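Local coordinates for protein periplasmic beta-glucosidase (Pseudomonas aeruginosa, PDB 6R5T) that probably hydrolyses terminal, non-reducing beta-D-glucosyl residues with release of beta-D-glucose, as a periplasmic glycoside hydrolase of family 3, at residues S124-D132 with E140-T149. The protein carries 1 engineered substitution. Sequence-based numbering, arbitrary orientation.
Sequences SPMVDITRD and EGFGEDTYLT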
loop_
_atom_site.group_PDB
_atom_site.type_symbol
_atom_site.label_atom_id
_atom_site.label_comp_id
_atom_site.label_asym_id
_atom_site.label_seq_id
_atom_site.Cartn_x
_atom_site.Cartn_y
_atom_site.Cartn_z
ATOM N N SER A 124 21.770 -6.060 15.343
ATOM C CA SER A 124 20.687 -7.056 15.563
ATOM C C SER A 124 20.145 -6.783 16.958
ATOM O O SER A 124 20.897 -6.295 17.790
ATOM C CB SER A 124 21.256 -8.456 15.430
ATOM O OG SER A 124 20.294 -9.517 15.560
ATOM N N PRO A 125 18.877 -7.076 17.282
ATOM C CA PRO A 125 17.895 -7.685 16.368
ATOM C C PRO A 125 17.259 -6.653 15.416
ATOM O O PRO A 125 17.153 -5.485 15.715
ATOM C CB PRO A 125 16.847 -8.192 17.339
ATOM C CG PRO A 125 16.874 -7.217 18.474
ATOM C CD PRO A 125 18.340 -6.892 18.624
ATOM N N MET A 126 16.820 -7.149 14.270
ATOM C CA MET A 126 15.909 -6.414 13.382
ATOM C C MET A 126 14.490 -6.658 13.850
ATOM O O MET A 126 14.086 -7.807 13.911
ATOM C CB MET A 126 16.126 -6.901 11.941
ATOM C CG MET A 126 15.365 -6.105 10.884
ATOM S SD MET A 126 13.663 -6.626 10.755
ATOM C CE MET A 126 13.284 -6.103 9.066
ATOM N N VAL A 127 13.781 -5.606 14.214
ATOM C CA VAL A 127 12.442 -5.702 14.844
ATOM C C VAL A 127 11.415 -4.853 14.120
ATOM O O VAL A 127 10.400 -4.465 14.745
ATOM C CB VAL A 127 12.558 -5.343 16.329
ATOM C CG1 VAL A 127 13.578 -6.266 16.994
ATOM C CG2 VAL A 127 12.917 -3.896 16.607
ATOM N N ASP A 128 11.624 -4.623 12.832
ATOM C CA ASP A 128 10.659 -3.860 12.024
ATOM C C ASP A 128 9.419 -4.724 11.776
ATOM O O ASP A 128 9.567 -5.856 11.337
ATOM C CB ASP A 128 11.288 -3.428 10.721
ATOM C CG ASP A 128 12.636 -2.746 10.850
ATOM O OD1 ASP A 128 12.763 -1.933 11.756
ATOM O OD2 ASP A 128 13.488 -3.026 10.030
ATOM N N ILE A 129 8.212 -4.217 12.073
ATOM C CA ILE A 129 6.948 -4.883 11.700
ATOM C C ILE A 129 6.859 -4.918 10.184
ATOM O O ILE A 129 7.083 -3.892 9.509
ATOM C CB ILE A 129 5.788 -4.081 12.321
ATOM C CG1 ILE A 129 5.867 -4.206 13.838
ATOM C CG2 ILE A 129 4.428 -4.457 11.802
ATOM C CD1 ILE A 129 5.669 -5.587 14.346
ATOM N N THR A 130 6.401 -6.053 9.649
ATOM C CA THR A 130 6.240 -6.218 8.187
ATOM C C THR A 130 4.832 -6.704 7.830
ATOM O O THR A 130 4.443 -7.777 8.232
ATOM C CB THR A 130 7.279 -7.158 7.592
ATOM O OG1 THR A 130 7.180 -8.425 8.253
ATOM C CG2 THR A 130 8.667 -6.556 7.756
ATOM N N ARG A 131 4.112 -5.852 7.107
ATOM C CA ARG A 131 2.762 -6.178 6.596
ATOM C C ARG A 131 2.751 -6.293 5.059
ATOM O O ARG A 131 1.653 -6.612 4.484
ATOM C CB ARG A 131 1.772 -5.112 7.035
ATOM C CG ARG A 131 1.535 -5.084 8.533
ATOM C CD ARG A 131 0.605 -3.951 8.920
ATOM N NE ARG A 131 0.231 -4.090 10.328
ATOM C CZ ARG A 131 -0.413 -3.172 11.018
ATOM N NH1 ARG A 131 -0.817 -2.045 10.428
ATOM N NH2 ARG A 131 -0.723 -3.421 12.263
ATOM N N ASP A 132 3.881 -6.096 4.404
ATOM C CA ASP A 132 3.959 -6.081 2.929
ATOM C C ASP A 132 4.959 -7.137 2.518
ATOM O O ASP A 132 6.151 -6.933 2.590
ATOM C CB ASP A 132 4.332 -4.706 2.404
ATOM C CG ASP A 132 4.212 -4.551 0.894
ATOM O OD1 ASP A 132 4.463 -5.544 0.145
ATOM O OD2 ASP A 132 3.792 -3.412 0.495
ATOM N N GLU A 140 14.216 -10.856 7.534
ATOM C CA GLU A 140 15.031 -10.420 8.702
ATOM C C GLU A 140 14.218 -10.124 9.943
ATOM O O GLU A 140 14.836 -10.032 10.989
ATOM C CB GLU A 140 15.768 -9.139 8.354
ATOM C CG GLU A 140 16.802 -9.395 7.337
ATOM C CD GLU A 140 17.273 -8.090 6.778
ATOM O OE1 GLU A 140 17.718 -7.220 7.624
ATOM O OE2 GLU A 140 17.143 -7.948 5.519
ATOM N N GLY A 141 12.887 -10.005 9.839
ATOM C CA GLY A 141 12.068 -9.713 11.006
ATOM C C GLY A 141 11.316 -10.925 11.503
ATOM O O GLY A 141 11.626 -12.082 11.085
ATOM N N PHE A 142 10.362 -10.656 12.366
ATOM C CA PHE A 142 9.619 -11.708 13.074
ATOM C C PHE A 142 8.165 -11.759 12.625
ATOM O O PHE A 142 7.380 -12.446 13.262
ATOM C CB PHE A 142 9.732 -11.505 14.572
ATOM C CG PHE A 142 11.113 -11.635 15.146
ATOM C CD1 PHE A 142 11.885 -12.757 14.905
ATOM C CD2 PHE A 142 11.607 -10.659 15.985
ATOM C CE1 PHE A 142 13.125 -12.921 15.521
ATOM C CE2 PHE A 142 12.871 -10.801 16.557
ATOM C CZ PHE A 142 13.605 -11.944 16.347
ATOM N N GLY A 143 7.832 -11.078 11.517
ATOM C CA GLY A 143 6.493 -11.126 10.915
ATOM C C GLY A 143 5.693 -9.883 11.245
ATOM O O GLY A 143 6.275 -8.794 11.360
ATOM N N GLU A 144 4.377 -10.038 11.259
ATOM C CA GLU A 144 3.481 -8.882 11.176
ATOM C C GLU A 144 2.951 -8.466 12.545
ATOM O O GLU A 144 2.257 -7.460 12.580
ATOM C CB GLU A 144 2.305 -9.184 10.245
ATOM C CG GLU A 144 1.233 -10.144 10.760
ATOM C CD GLU A 144 0.325 -10.701 9.654
ATOM O OE1 GLU A 144 0.758 -10.800 8.459
ATOM O OE2 GLU A 144 -0.816 -11.140 9.973
ATOM N N ASP A 145 3.208 -9.229 13.592
ATOM C CA ASP A 145 2.514 -8.924 14.863
ATOM C C ASP A 145 3.345 -8.105 15.847
ATOM O O ASP A 145 4.477 -8.477 16.174
ATOM C CB ASP A 145 2.065 -10.193 15.566
ATOM C CG ASP A 145 1.248 -9.834 16.797
ATOM O OD1 ASP A 145 0.170 -9.185 16.655
ATOM O OD2 ASP A 145 1.709 -10.235 17.879
ATOM N N THR A 146 2.710 -7.085 16.382
ATOM C CA THR A 146 3.412 -6.148 17.305
ATOM C C THR A 146 3.730 -6.864 18.620
ATOM O O THR A 146 4.821 -6.695 19.152
ATOM C CB THR A 146 2.552 -4.919 17.518
ATOM O OG1 THR A 146 2.276 -4.323 16.255
ATOM C CG2 THR A 146 3.227 -3.961 18.450
ATOM N N TYR A 147 2.775 -7.596 19.192
ATOM C CA TYR A 147 2.976 -8.323 20.458
ATOM C C TYR A 147 4.150 -9.289 20.351
ATOM O O TYR A 147 5.101 -9.292 21.203
ATOM C CB TYR A 147 1.671 -8.942 20.942
ATOM C CG TYR A 147 1.763 -9.672 22.239
ATOM C CD1 TYR A 147 2.113 -10.995 22.281
ATOM C CD2 TYR A 147 1.466 -9.022 23.414
ATOM C CE1 TYR A 147 2.269 -11.670 23.493
ATOM C CE2 TYR A 147 1.558 -9.693 24.623
ATOM C CZ TYR A 147 1.964 -10.996 24.669
ATOM O OH TYR A 147 1.931 -11.523 25.943
ATOM N N LEU A 148 4.105 -10.173 19.372
ATOM C CA LEU A 148 5.101 -11.223 19.248
ATOM C C LEU A 148 6.460 -10.554 18.935
ATOM O O LEU A 148 7.461 -10.964 19.551
ATOM C CB LEU A 148 4.683 -12.190 18.150
ATOM C CG LEU A 148 5.672 -13.309 17.910
ATOM C CD1 LEU A 148 5.896 -14.132 19.187
ATOM C CD2 LEU A 148 5.153 -14.200 16.808
ATOM N N THR A 149 6.507 -9.627 17.976
ATOM C CA THR A 149 7.795 -9.021 17.610
ATOM C C THR A 149 8.380 -8.251 18.817
ATOM O O THR A 149 9.625 -8.319 19.035
ATOM C CB THR A 149 7.671 -8.130 16.386
ATOM O OG1 THR A 149 7.339 -8.990 15.284
ATOM C CG2 THR A 149 8.933 -7.335 16.110
HETATM O O HOH W 1 15.448 -10.328 14.081
HETATM O O HOH W 2 8.522 -8.199 12.812
HETATM O O HOH W 3 9.281 -9.926 9.297
HETATM O O HOH W 4 0.027 -6.704 11.227
HETATM O O HOH W 5 0.957 -5.435 14.031
#
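Thr130 and Gly143 make the one direct backbone hydrogen bond between 124-132 and 140-149: Thr130 N reaches Gly143 O at 3.2 Å, fairly straight at 161° but with the donor lifted 41° out of the carbonyl plane. Bound water extends this pairing. One molecule donates to Asp128 O and Gly143 O and accepts from Phe142 N and Thr149 OG1, so four groups from both segments fix it; another bridges Met126 O and Glu140 O.

The side chains of Met126 and Glu140 cross at about a right angle. With CG anti to the backbone N (chi1 -173°) and a bend at chi2, the thioether lies over the backbone, SD 3.5 Å from Gly141 CA. The carboxylate of Glu140 turns to Arg137, a residue of the sugar pocket, in a salt bridge.

Ile129 sends its CD1 methyl to the start of the helix, 3.6 Å from Asp145 O and 3.8 Å from Thr149 CB. Thr149 in turn lays CG2 against Val127 O at 3.5 Å. Asp145 is the N-cap of helix 146-161, its OD2 accepting from Leu148 N at 2.8 Å on the anti side of the carboxylate while OD1 is hydrogen-bonded with Tyr578 OH. At the far end Glu144 CB approaches Thr130 O, a buried carbonyl with no hydrogen-bond partner in the model, while two waters link the Arg131 guanidinium to Glu144 O.

The pair belongs to the connection from strand 121-122 of the TIM-barrel-like parallel sheet to helix 146-161. Backbone hydrogen bonds of Pro125 and Val127 with Lys176 join it to strand 172-178, and Val127 and Thr149 pack on Pro207 of helix 206-213.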